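Local coordinates for protein tail component (Lactobacillus phage J-1, PDB 5LY8) that probably helps phage J-1 recognise its Lactobacillus casei host, the chain being the second carbohydrate-binding module of the evolved distal tail protein, at residues A[14-18]-A[81-86]; A[91-95]-A[171-176]; A[110-114]-A[125-129]; A[152-156]-A[194-198]; A[209-213]-A[226-230]. The contacts are given in a common frame with arbitrary orientation. Residues are numbered along the deposited sequence.

Contact 1 of 5, residues A[14-18]-A[81-86]; sequences SERVY and TIPKNS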
# COMPACT_ATOMS: atom_id res chain seq x y z
N SER A 14 3.82 4.51 -21.45
CA SER A 14 3.19 4.03 -20.22
C SER A 14 1.77 3.59 -20.54
O SER A 14 1.14 4.12 -21.47
CB SER A 14 3.22 5.09 -19.13
OG SER A 14 2.43 6.23 -19.43
N GLU A 15 1.28 2.56 -19.83
CA GLU A 15 -0.06 2.02 -20.05
C GLU A 15 -0.78 1.94 -18.72
O GLU A 15 -0.44 1.08 -17.89
CB GLU A 15 -0.02 0.65 -20.74
CG GLU A 15 0.74 0.67 -22.05
CD GLU A 15 0.91 -0.65 -22.75
OE1 GLU A 15 0.72 -1.72 -22.11
OE2 GLU A 15 1.32 -0.62 -23.93
N ARG A 16 -1.76 2.80 -18.50
CA ARG A 16 -2.53 2.79 -17.28
C ARG A 16 -3.50 1.63 -17.26
O ARG A 16 -4.22 1.42 -18.25
CB ARG A 16 -3.23 4.13 -17.05
CG ARG A 16 -3.55 4.31 -15.57
CD ARG A 16 -3.90 5.72 -15.24
NE ARG A 16 -2.71 6.51 -14.93
CZ ARG A 16 -2.79 7.71 -14.37
NH1 ARG A 16 -3.96 8.23 -14.07
NH2 ARG A 16 -1.68 8.38 -14.08
N VAL A 17 -3.48 0.84 -16.19
CA VAL A 17 -4.35 -0.32 -16.04
C VAL A 17 -5.67 0.13 -15.44
O VAL A 17 -6.72 -0.35 -15.88
CB VAL A 17 -3.63 -1.39 -15.19
CG1 VAL A 17 -4.58 -2.47 -14.67
CG2 VAL A 17 -2.50 -2.02 -15.99
N TYR A 18 -5.63 1.01 -14.42
CA TYR A 18 -6.86 1.49 -13.81
C TYR A 18 -6.51 2.79 -13.15
O TYR A 18 -5.34 3.06 -12.89
CB TYR A 18 -7.43 0.48 -12.75
CG TYR A 18 -6.68 0.52 -11.44
CD1 TYR A 18 -5.53 -0.25 -11.25
CD2 TYR A 18 -7.05 1.39 -10.42
CE1 TYR A 18 -4.78 -0.16 -10.08
CE2 TYR A 18 -6.31 1.49 -9.25
CZ TYR A 18 -5.16 0.74 -9.10
OH TYR A 18 -4.40 0.85 -7.97
N THR A 81 -7.53 -6.57 -10.31
CA THR A 81 -6.68 -7.42 -11.14
C THR A 81 -5.84 -6.60 -12.10
O THR A 81 -6.25 -5.52 -12.54
CB THR A 81 -7.49 -8.49 -11.85
OG1 THR A 81 -8.35 -7.86 -12.78
CG2 THR A 81 -8.25 -9.36 -10.89
N ILE A 82 -4.65 -7.12 -12.40
CA ILE A 82 -3.71 -6.44 -13.29
C ILE A 82 -3.38 -7.38 -14.43
O ILE A 82 -2.76 -8.41 -14.19
CB ILE A 82 -2.44 -6.00 -12.53
CG1 ILE A 82 -2.79 -5.01 -11.41
CG2 ILE A 82 -1.40 -5.38 -13.50
CD1 ILE A 82 -1.57 -4.74 -10.51
N PRO A 83 -3.80 -7.06 -15.67
CA PRO A 83 -3.45 -7.91 -16.82
C PRO A 83 -2.04 -7.58 -17.32
O PRO A 83 -1.43 -6.59 -16.92
CB PRO A 83 -4.53 -7.56 -17.85
CG PRO A 83 -4.93 -6.17 -17.54
CD PRO A 83 -4.58 -5.88 -16.08
N LYS A 84 -1.53 -8.42 -18.20
CA LYS A 84 -0.23 -8.20 -18.86
C LYS A 84 -0.26 -6.89 -19.65
O LYS A 84 -1.33 -6.42 -20.06
CB LYS A 84 0.06 -9.35 -19.83
CG LYS A 84 0.46 -10.62 -19.08
CD LYS A 84 0.61 -11.79 -20.05
CE LYS A 84 1.19 -12.96 -19.31
NZ LYS A 84 1.28 -14.17 -20.17
N ASN A 85 0.91 -6.30 -19.85
CA ASN A 85 0.98 -5.09 -20.68
C ASN A 85 0.72 -5.47 -22.18
O ASN A 85 0.60 -6.66 -22.52
CB ASN A 85 2.31 -4.36 -20.44
CG ASN A 85 3.55 -5.03 -20.97
OD1 ASN A 85 3.49 -5.91 -21.83
ND2 ASN A 85 4.70 -4.61 -20.45
N SER A 86 0.62 -4.48 -23.06
CA SER A 86 0.32 -4.73 -24.47
C SER A 86 1.41 -5.52 -25.19
O SER A 86 1.15 -6.05 -26.29
CB SER A 86 0.05 -3.42 -25.19
OG SER A 86 1.28 -2.75 -25.42
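The edge strand 14-18 runs beside the irregular chain 81-86 without beta pairing. The closest CA pairs are Val-17 with Ile-82 at 6.7 Å and Glu-15 with Asn-85 at 7.2 Å, so side chains fill the gap. The contact lies at an edge of the module's beta sandwich. It joins an outermost strand of the six-stranded sheet to the loop that leaves strand 73-81. Glu-15 and Val-17 both point their CA-to-CB bonds toward the loop. Val-17 makes the apolar part: its CG1 lies 3.7 Å from Pro-83 CD, and its CG2 is 4.3 Å from Ile-82 CG2. Pro-83 O also accepts a hydrogen bond from Trp-233 NE1 of strand 223-238, which pairs with 11-20. The polar part belongs to Glu-15, whose carboxylate grips Ser-86 in a two-point hydrogen bond. Ser-86 N donates to Glu-15 OE1 at 2.9 Å, almost straight at 171°, and Ser-86 OG donates to Glu-15 OE2 at 2.6 Å.

Contact 2 of 5, residues A[91-95]-A[171-176]; sequences TANFQ and VITKMG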
# COMPACT_ATOMS: atom_id res chain seq x y z
N THR A 91 5.99 -9.07 -16.10
CA THR A 91 7.24 -9.02 -15.33
C THR A 91 7.95 -7.70 -15.59
O THR A 91 9.01 -7.44 -15.01
CB THR A 91 8.16 -10.20 -15.67
OG1 THR A 91 8.42 -10.21 -17.08
CG2 THR A 91 7.58 -11.55 -15.23
N ALA A 92 7.36 -6.85 -16.46
CA ALA A 92 7.91 -5.57 -16.88
C ALA A 92 7.83 -4.49 -15.80
O ALA A 92 7.25 -4.68 -14.72
CB ALA A 92 7.25 -5.13 -18.19
N ASN A 93 8.43 -3.33 -16.11
CA ASN A 93 8.49 -2.20 -15.20
C ASN A 93 7.12 -1.58 -14.95
O ASN A 93 6.22 -1.67 -15.79
CB ASN A 93 9.40 -1.11 -15.76
CG ASN A 93 10.85 -1.47 -15.95
OD1 ASN A 93 11.61 -0.71 -16.57
ND2 ASN A 93 11.26 -2.62 -15.43
N PHE A 94 6.94 -0.98 -13.77
CA PHE A 94 5.64 -0.38 -13.45
C PHE A 94 5.80 0.66 -12.40
O PHE A 94 6.84 0.76 -11.76
CB PHE A 94 4.66 -1.47 -12.91
CG PHE A 94 5.10 -2.19 -11.65
CD1 PHE A 94 5.10 -1.54 -10.41
CD2 PHE A 94 5.49 -3.53 -11.69
CE1 PHE A 94 5.53 -2.21 -9.26
CE2 PHE A 94 5.86 -4.20 -10.52
CZ PHE A 94 5.90 -3.53 -9.32
N GLN A 95 4.73 1.44 -12.20
CA GLN A 95 4.58 2.26 -11.01
C GLN A 95 3.17 2.12 -10.49
O GLN A 95 2.20 2.12 -11.27
CB GLN A 95 5.00 3.72 -11.17
CG GLN A 95 4.16 4.55 -12.09
CD GLN A 95 4.46 6.03 -11.93
OE1 GLN A 95 5.04 6.46 -10.92
NE2 GLN A 95 3.98 6.83 -12.86
N VAL A 171 4.35 5.14 -3.16
CA VAL A 171 4.65 4.61 -4.48
C VAL A 171 5.48 3.36 -4.40
O VAL A 171 6.44 3.28 -3.62
CB VAL A 171 5.43 5.68 -5.29
CG1 VAL A 171 5.66 5.22 -6.73
CG2 VAL A 171 4.72 7.04 -5.27
N ILE A 172 5.14 2.37 -5.25
CA ILE A 172 6.00 1.22 -5.49
C ILE A 172 6.35 1.26 -6.98
O ILE A 172 5.45 1.34 -7.83
CB ILE A 172 5.36 -0.13 -5.15
CG1 ILE A 172 4.78 -0.14 -3.74
CG2 ILE A 172 6.42 -1.24 -5.31
CD1 ILE A 172 4.13 -1.45 -3.40
N THR A 173 7.64 1.23 -7.32
CA THR A 173 8.08 1.21 -8.71
C THR A 173 9.02 0.03 -8.91
O THR A 173 9.78 -0.31 -8.01
CB THR A 173 8.77 2.54 -9.12
OG1 THR A 173 7.97 3.64 -8.71
CG2 THR A 173 8.99 2.66 -10.61
N LYS A 174 8.98 -0.59 -10.10
CA LYS A 174 9.88 -1.66 -10.49
C LYS A 174 10.59 -1.20 -11.75
O LYS A 174 9.94 -0.79 -12.71
CB LYS A 174 9.10 -2.94 -10.78
CG LYS A 174 9.96 -4.07 -11.32
CD LYS A 174 9.14 -5.29 -11.61
CE LYS A 174 10.02 -6.45 -11.97
NZ LYS A 174 9.20 -7.68 -12.19
N MET A 175 11.93 -1.28 -11.73
CA MET A 175 12.80 -0.93 -12.86
C MET A 175 13.78 -2.09 -12.94
O MET A 175 14.77 -2.10 -12.19
CB MET A 175 13.49 0.43 -12.62
CG MET A 175 12.51 1.61 -12.49
SD MET A 175 11.46 1.85 -13.95
CE MET A 175 12.59 2.64 -15.04
N GLY A 176 13.39 -3.13 -13.70
CA GLY A 176 14.11 -4.40 -13.83
C GLY A 176 14.15 -5.05 -12.46
O GLY A 176 13.12 -5.28 -11.83
O HOH W 1 6.29 -6.73 -13.07
O HOH W 2 7.62 6.53 -10.16
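Val-171 opens the second segment at the margin of the contact, with its CG1 4.4 Å from Gln-95 OE1. Ile-172 comes next. Its O receives a CA-H...O contact from Gln-95 CA at 3.4 Å, and its CG2 lies 4.2 Å from Phe-94 CE1. Thr-173 forms an antiparallel non-hydrogen-bonded pair with Gln-95. Water 2 links their side chains, at 2.7 Å from Gln-95 OE1 and 3.3 Å from Thr-173 OG1. Lys-174 forms the hydrogen-bonded pair with Phe-94: Lys-174 N donates to Phe-94 O at 3.0 Å, and Phe-94 N donates to Lys-174 O at 3.2 Å. The Lys-174 side chain is fully extended. Its CB sits over the Phe-94 ring in a CH-pi contact, 3.6 Å from the centroid, and its NZ donates a hydrogen bond to Thr-91 O at 2.8 Å. Water 1 also joins Lys-174 NZ to Ala-92 O. The ammonium also donates to Phe-201 O. Met-175 SD approaches Asn-93 OD1 at 3.7 Å. Asn-93 OD1 is hydrogen-bonded to Asn-235 ND2 of strand 223-238. Gly-176, with positive phi, turns the chain out of the strand. The contact lies at the end of a strand pair in the antiparallel six-stranded sheet, where strand 94-103 follows a loop. Strand 94-103 lies between 166-175 and 223-238, where Glu-232 binds Gln-95 NE2. On its far side, strand 166-175 pairs with 178-185.

Contact 3 of 5, residues A[110-114]-A[125-129]; sequences GRFEF and SLALF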
# COMPACT_ATOMS: atom_id res chain seq x y z
N GLY A 110 -2.81 3.02 13.82
CA GLY A 110 -3.36 2.71 12.52
C GLY A 110 -2.29 2.18 11.61
O GLY A 110 -1.10 2.32 11.88
N ARG A 111 -2.72 1.56 10.51
CA ARG A 111 -1.81 0.99 9.53
C ARG A 111 -2.46 1.09 8.17
O ARG A 111 -3.68 0.93 8.06
CB ARG A 111 -1.55 -0.51 9.87
CG ARG A 111 -0.81 -1.31 8.82
CD ARG A 111 -0.64 -2.77 9.27
NE ARG A 111 0.26 -3.51 8.38
CZ ARG A 111 1.57 -3.49 8.45
NH1 ARG A 111 2.18 -2.83 9.42
NH2 ARG A 111 2.29 -4.13 7.54
N PHE A 112 -1.65 1.27 7.12
CA PHE A 112 -2.11 0.98 5.77
C PHE A 112 -1.09 0.15 5.05
O PHE A 112 0.11 0.20 5.36
CB PHE A 112 -2.54 2.21 4.94
CG PHE A 112 -1.49 3.23 4.60
CD1 PHE A 112 -0.47 2.93 3.70
CD2 PHE A 112 -1.59 4.53 5.05
CE1 PHE A 112 0.48 3.90 3.34
CE2 PHE A 112 -0.69 5.51 4.64
CZ PHE A 112 0.33 5.19 3.78
N GLU A 113 -1.58 -0.66 4.10
CA GLU A 113 -0.77 -1.44 3.18
C GLU A 113 -1.22 -1.16 1.77
O GLU A 113 -2.42 -1.18 1.49
CB GLU A 113 -0.88 -2.95 3.43
CG GLU A 113 -0.30 -3.39 4.76
CD GLU A 113 -0.38 -4.88 5.00
OE1 GLU A 113 -0.83 -5.64 4.09
OE2 GLU A 113 0.01 -5.30 6.12
N PHE A 114 -0.25 -0.94 0.88
CA PHE A 114 -0.46 -0.92 -0.56
C PHE A 114 0.37 -2.08 -1.10
O PHE A 114 1.61 -2.06 -1.02
CB PHE A 114 -0.09 0.41 -1.21
CG PHE A 114 -1.04 1.51 -0.79
CD1 PHE A 114 -2.36 1.50 -1.21
CD2 PHE A 114 -0.63 2.52 0.06
CE1 PHE A 114 -3.26 2.50 -0.80
CE2 PHE A 114 -1.53 3.54 0.45
CZ PHE A 114 -2.83 3.52 0.01
N SER A 125 4.98 -5.11 -0.67
CA SER A 125 4.06 -4.48 0.27
C SER A 125 4.68 -3.25 0.87
O SER A 125 5.74 -3.33 1.52
CB SER A 125 3.69 -5.46 1.38
OG SER A 125 2.88 -4.80 2.36
N LEU A 126 4.02 -2.10 0.61
CA LEU A 126 4.41 -0.82 1.20
C LEU A 126 3.50 -0.57 2.40
O LEU A 126 2.28 -0.61 2.24
CB LEU A 126 4.25 0.29 0.15
CG LEU A 126 4.74 1.69 0.53
CD1 LEU A 126 4.93 2.53 -0.73
CD2 LEU A 126 3.79 2.42 1.51
N ALA A 127 4.06 -0.34 3.58
CA ALA A 127 3.24 -0.06 4.75
C ALA A 127 3.65 1.22 5.42
O ALA A 127 4.82 1.60 5.41
CB ALA A 127 3.29 -1.22 5.76
N LEU A 128 2.66 1.90 6.03
CA LEU A 128 2.88 2.97 6.97
C LEU A 128 2.10 2.60 8.21
O LEU A 128 0.95 2.16 8.09
CB LEU A 128 2.41 4.33 6.44
CG LEU A 128 2.73 5.53 7.33
CD1 LEU A 128 4.24 5.85 7.35
CD2 LEU A 128 1.98 6.77 6.88
N PHE A 129 2.68 2.75 9.39
CA PHE A 129 1.94 2.40 10.59
C PHE A 129 2.44 3.16 11.83
O PHE A 129 3.56 3.55 11.93
CB PHE A 129 1.97 0.88 10.85
CG PHE A 129 3.36 0.32 11.03
CD1 PHE A 129 4.13 -0.12 9.94
CD2 PHE A 129 3.90 0.23 12.30
CE1 PHE A 129 5.42 -0.64 10.18
CE2 PHE A 129 5.18 -0.27 12.49
CZ PHE A 129 5.89 -0.70 11.45
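Phe-112 lays its ring over Leu-128, the residue it faces across an antiparallel beta hairpin. Leu-128 CB is 3.8 Å from the ring centroid, a CH-pi contact. At the ring edge, Phe-112 CE1 meets Leu-126 CD2 at 4.1 Å. Strands 110-118 and 121-130 form the hairpin, with segments at 164°. Phe-112 with Leu-128 and Phe-114 with Leu-126 are hydrogen-bonded pairs. Phe-112 N donates to Leu-128 O at 2.9 Å and Leu-128 N to Phe-112 O at 3.1 Å; Phe-114 N to Leu-126 O and Leu-126 N to Phe-114 O are both 2.9 Å. These four side chains share one face, which turns to the sandwich core: Phe-112 and Phe-114 touch Val-100 of the other sheet, and Leu-128 touches Val-102. Arg-111, Glu-113, Ala-127 and Phe-129 lie on the other face, in the non-hydrogen-bonded pairs. This face is also buried, and Glu-113 binds the backbone N atoms of Ala-37 and Phe-38 there. At its end the hairpin lies close to a magnesium site that includes Glu-108 and Asp-130. Along their strand, Arg-111 NE and NH2 each lie 2.9 Å from Glu-113 OE2 in a salt bridge, while Ala-127 CB packs 3.6 Å from Arg-111 NH2.

Contact 4 of 5, residues A[152-156]-A[194-198]; sequences MLFFD and ETRTV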
# COMPACT_ATOMS: atom_id res chain seq x y z
N MET A 152 11.54 -8.15 4.98
CA MET A 152 11.29 -6.74 5.21
C MET A 152 12.60 -6.05 4.83
O MET A 152 13.64 -6.24 5.49
CB MET A 152 10.87 -6.43 6.65
CG MET A 152 10.58 -4.94 6.83
SD MET A 152 9.91 -4.50 8.44
CE MET A 152 8.27 -5.06 8.26
N LEU A 153 12.58 -5.30 3.71
CA LEU A 153 13.77 -4.63 3.18
C LEU A 153 14.21 -3.46 4.03
O LEU A 153 15.39 -3.16 4.08
CB LEU A 153 13.51 -4.19 1.75
CG LEU A 153 13.24 -5.33 0.75
CD1 LEU A 153 12.81 -4.76 -0.59
CD2 LEU A 153 14.49 -6.22 0.55
N PHE A 154 13.28 -2.75 4.65
CA PHE A 154 13.65 -1.62 5.50
C PHE A 154 12.51 -1.37 6.47
O PHE A 154 11.36 -1.73 6.19
CB PHE A 154 13.95 -0.34 4.68
CG PHE A 154 12.76 0.14 3.89
CD1 PHE A 154 12.54 -0.32 2.60
CD2 PHE A 154 11.87 1.07 4.42
CE1 PHE A 154 11.44 0.13 1.86
CE2 PHE A 154 10.76 1.49 3.69
CZ PHE A 154 10.55 1.02 2.42
N PHE A 155 12.84 -0.71 7.56
CA PHE A 155 11.93 -0.28 8.61
C PHE A 155 12.43 1.11 8.95
O PHE A 155 13.49 1.24 9.57
CB PHE A 155 12.07 -1.25 9.79
CG PHE A 155 11.15 -1.04 10.97
CD1 PHE A 155 11.38 -0.03 11.89
CD2 PHE A 155 10.10 -1.93 11.21
CE1 PHE A 155 10.54 0.14 13.00
CE2 PHE A 155 9.28 -1.77 12.33
CZ PHE A 155 9.52 -0.74 13.23
N ASP A 156 11.73 2.15 8.49
CA ASP A 156 12.19 3.53 8.60
C ASP A 156 11.33 4.29 9.58
O ASP A 156 10.16 4.57 9.30
CB ASP A 156 12.17 4.22 7.21
CG ASP A 156 13.27 3.81 6.24
OD1 ASP A 156 14.12 2.95 6.61
OD2 ASP A 156 13.28 4.34 5.11
N GLU A 194 13.41 4.40 -0.75
CA GLU A 194 14.25 3.23 -0.54
C GLU A 194 14.22 2.39 -1.78
O GLU A 194 13.13 1.96 -2.21
CB GLU A 194 13.72 2.41 0.66
CG GLU A 194 13.85 3.09 2.01
CD GLU A 194 15.23 3.26 2.59
OE1 GLU A 194 16.21 2.69 2.06
OE2 GLU A 194 15.33 3.91 3.66
N THR A 195 15.39 2.11 -2.35
CA THR A 195 15.50 1.24 -3.51
C THR A 195 16.35 0.06 -3.13
O THR A 195 17.38 0.23 -2.48
CB THR A 195 16.16 2.01 -4.66
OG1 THR A 195 15.35 3.15 -4.98
CG2 THR A 195 16.36 1.13 -5.90
N ARG A 196 15.97 -1.15 -3.57
CA ARG A 196 16.84 -2.32 -3.38
C ARG A 196 16.92 -3.09 -4.67
O ARG A 196 15.90 -3.25 -5.36
CB ARG A 196 16.37 -3.26 -2.25
CG ARG A 196 16.28 -2.60 -0.87
CD ARG A 196 17.68 -2.25 -0.33
NE ARG A 196 17.59 -1.70 1.03
CZ ARG A 196 17.27 -0.45 1.35
NH1 ARG A 196 17.05 0.46 0.39
NH2 ARG A 196 17.16 -0.09 2.62
N THR A 197 18.10 -3.60 -5.00
CA THR A 197 18.23 -4.46 -6.16
C THR A 197 17.93 -5.83 -5.62
O THR A 197 18.69 -6.33 -4.77
CB THR A 197 19.62 -4.39 -6.75
OG1 THR A 197 19.85 -3.04 -7.16
CG2 THR A 197 19.80 -5.36 -7.94
N VAL A 198 16.82 -6.43 -6.07
CA VAL A 198 16.38 -7.73 -5.58
C VAL A 198 16.69 -8.79 -6.63
O VAL A 198 16.20 -8.72 -7.77
CB VAL A 198 14.87 -7.69 -5.24
CG1 VAL A 198 14.37 -9.06 -4.76
CG2 VAL A 198 14.55 -6.61 -4.19
O HOH W 3 17.53 -4.08 2.66
O HOH W 4 17.83 -1.63 4.80
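A classic beta bulge shapes this contact: Leu-153 and Phe-154 both face Gly-142 of the neighbouring strand. The two successive residues therefore both point their CA-to-CB bonds toward segment 194-198. The contact joins the two sheets of the beta sandwich at their margin. Strand 191-197 is an edge strand of the six-stranded sheet, at the edge away from 11-20, and strand 151-158 belongs to the other sheet. Their axes pass 8.3 Å apart and run nearly antiparallel, at 161°. No backbone hydrogen bonds join them, so side chains and water bridge the gap. Leu-153 CD1 lies 4.1 Å from Arg-196 CG and 4.4 Å from Val-198 CG2. Glu-194 lies over the face of the Phe-154 ring, with its CG 3.5 Å from the centroid in a CH-pi contact. The same ring meets Phe-140 and Phe-181 edge-to-face, one from each sheet. Arg-196 folds back along its own strand. Its NH1 forms a salt bridge with Glu-194 OE1 at 2.9 Å and also donates to Thr-195 O. Two waters carry the arginine to the bulge. Water 3 links Arg-196 NE to Leu-153 O, and water 4 links Arg-196 NH2 to the same oxygen. At the other end the two acids come very close: Asp-156 OD2 is 2.5 Å from Glu-194 OE2.

Contact 5 of 5, residues A[209-213]-A[226-230]; sequences WTAWF and WQDSY. With MG (magnesium ion), chain C.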
# COMPACT_ATOMS: atom_id res chain seq x y z
N TRP A 209 -3.58 -6.19 -7.08
CA TRP A 209 -3.24 -5.22 -6.04
C TRP A 209 -4.28 -5.25 -4.95
O TRP A 209 -5.45 -5.56 -5.22
CB TRP A 209 -3.10 -3.80 -6.62
CG TRP A 209 -4.38 -3.23 -7.18
CD1 TRP A 209 -4.87 -3.40 -8.44
CD2 TRP A 209 -5.33 -2.41 -6.49
NE1 TRP A 209 -6.06 -2.74 -8.58
CE2 TRP A 209 -6.38 -2.13 -7.40
CE3 TRP A 209 -5.42 -1.89 -5.18
CZ2 TRP A 209 -7.48 -1.33 -7.06
CZ3 TRP A 209 -6.53 -1.13 -4.84
CH2 TRP A 209 -7.51 -0.82 -5.79
N THR A 210 -3.86 -4.90 -3.73
CA THR A 210 -4.76 -4.74 -2.59
C THR A 210 -4.33 -3.52 -1.80
O THR A 210 -3.13 -3.35 -1.54
CB THR A 210 -4.72 -5.95 -1.64
OG1 THR A 210 -5.19 -7.12 -2.32
CG2 THR A 210 -5.58 -5.75 -0.37
N ALA A 211 -5.30 -2.70 -1.36
CA ALA A 211 -5.08 -1.61 -0.41
C ALA A 211 -5.88 -1.96 0.86
O ALA A 211 -7.08 -2.30 0.74
CB ALA A 211 -5.55 -0.30 -1.01
N TRP A 212 -5.25 -1.90 2.05
CA TRP A 212 -5.90 -2.33 3.29
C TRP A 212 -5.65 -1.27 4.34
O TRP A 212 -4.52 -0.79 4.49
CB TRP A 212 -5.35 -3.71 3.69
CG TRP A 212 -5.86 -4.30 4.97
CD1 TRP A 212 -7.17 -4.39 5.38
CD2 TRP A 212 -5.07 -4.91 5.99
NE1 TRP A 212 -7.23 -5.05 6.60
CE2 TRP A 212 -5.95 -5.37 7.00
CE3 TRP A 212 -3.68 -5.08 6.17
CZ2 TRP A 212 -5.50 -6.05 8.13
CZ3 TRP A 212 -3.24 -5.74 7.31
CH2 TRP A 212 -4.14 -6.20 8.29
N PHE A 213 -6.70 -0.92 5.11
CA PHE A 213 -6.64 0.18 6.06
C PHE A 213 -7.14 -0.23 7.46
O PHE A 213 -8.19 0.22 7.91
CB PHE A 213 -7.47 1.35 5.54
CG PHE A 213 -7.01 1.90 4.23
CD1 PHE A 213 -7.46 1.35 3.02
CD2 PHE A 213 -6.10 2.93 4.18
CE1 PHE A 213 -7.04 1.87 1.80
CE2 PHE A 213 -5.65 3.43 2.96
CZ PHE A 213 -6.12 2.89 1.78
N TRP A 226 -7.82 8.30 1.49
CA TRP A 226 -7.17 7.79 0.28
C TRP A 226 -7.79 8.54 -0.88
O TRP A 226 -9.01 8.47 -1.10
CB TRP A 226 -7.47 6.30 0.23
CG TRP A 226 -6.91 5.51 -0.91
CD1 TRP A 226 -5.78 5.76 -1.65
CD2 TRP A 226 -7.43 4.26 -1.37
NE1 TRP A 226 -5.57 4.73 -2.54
CE2 TRP A 226 -6.58 3.80 -2.40
CE3 TRP A 226 -8.56 3.49 -1.04
CZ2 TRP A 226 -6.83 2.61 -3.09
CZ3 TRP A 226 -8.79 2.30 -1.71
CH2 TRP A 226 -7.93 1.88 -2.72
N GLN A 227 -6.98 9.36 -1.57
CA GLN A 227 -7.51 10.33 -2.53
C GLN A 227 -7.37 9.94 -3.98
O GLN A 227 -8.06 10.53 -4.82
CB GLN A 227 -6.88 11.73 -2.30
CG GLN A 227 -6.88 12.13 -0.81
CD GLN A 227 -6.82 13.61 -0.51
OE1 GLN A 227 -6.68 14.47 -1.42
NE2 GLN A 227 -6.97 13.92 0.79
N ASP A 228 -6.52 8.97 -4.31
CA ASP A 228 -6.29 8.60 -5.69
C ASP A 228 -5.52 7.30 -5.70
O ASP A 228 -4.71 7.04 -4.80
CB ASP A 228 -5.46 9.70 -6.40
CG ASP A 228 -5.51 9.64 -7.92
OD1 ASP A 228 -6.54 10.05 -8.49
OD2 ASP A 228 -4.56 9.07 -8.52
N SER A 229 -5.75 6.49 -6.74
CA SER A 229 -5.01 5.24 -6.91
C SER A 229 -4.84 4.95 -8.38
O SER A 229 -5.81 5.05 -9.14
CB SER A 229 -5.79 4.08 -6.28
OG SER A 229 -5.04 2.87 -6.26
N TYR A 230 -3.65 4.49 -8.80
CA TYR A 230 -3.50 4.02 -10.17
C TYR A 230 -2.32 3.09 -10.25
O TYR A 230 -1.39 3.15 -9.43
CB TYR A 230 -3.40 5.14 -11.23
CG TYR A 230 -2.24 6.08 -11.09
CD1 TYR A 230 -1.01 5.80 -11.68
CD2 TYR A 230 -2.38 7.30 -10.43
CE1 TYR A 230 0.05 6.71 -11.62
CE2 TYR A 230 -1.33 8.20 -10.34
CZ TYR A 230 -0.12 7.91 -10.95
OH TYR A 230 0.94 8.79 -10.83
MG MG C . -9.69 11.90 -5.76
O HOH W 5 -8.08 12.09 -7.58
O HOH W 6 -11.07 13.43 -7.17
O HOH W 7 -8.94 14.13 -5.12
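Trp-209 begins the first segment with its indole directed into the core of the beta sandwich. Its CZ3 meets Trp-226 CH2 at 3.9 Å, an edge contact for both rings. On the way along the strand, Thr-210 turns away and bonds to Ser-79 through its hydroxyl. Ala-211 points inward again, and its small CB fits 3.7 Å from Trp-226 CH2. Trp-212 turns away in its turn, and its NE1 binds Val-49 O. Phe-213 closes the row. Its CE1 lies 3.6 Å from Trp-226 CE3, and the two six-membered rings are oblique, with planes at 42° and centroids 5.2 Å apart. One side chain, Trp-226, thus meets all three inward residues. Its NE1 bonds to Asn-98 OD1, as does Ser-229 OG. The other side of segment 226-230 carries a magnesium site. Gln-227 O binds the ion at 2.3 Å, with Asp-21 O, Gly-59 O and three waters. Water 5 also donates to Asp-228 OD1 at 2.7 Å. The strand axes are 10.4 Å apart, a face-to-face distance between sheets, and no hydrogen bonds cross it. Strand 208-216 lies between 73-81 and 110-118 in one sheet. Strand 223-238 lies between 11-20 and 94-103 in the other.

How the contacts relate
From the N terminus, contact 1 closes first, bringing the loop after strand 73-81 back to edge strand 11-20. Contact 2 opens next, and Ala-92 packs against Asn-85 of contact 1. The long loop closed by contact 2 contains the whole hairpin of contact 3. Contact 4 crosses contact 2, because 152-156 lies within that loop and 194-198 follows it. Contact 5 comes last, in series with the others. Contact 2 builds the six-stranded sheet and contact 3 the opposing one, whereas contacts 4 and 5 bridge the two. Contact 5 touches contacts 1, 2 and 3: Tyr-18 stacks on Trp-209, Gln-95 packs on Tyr-230, and strand 110-118 pairs with 208-216.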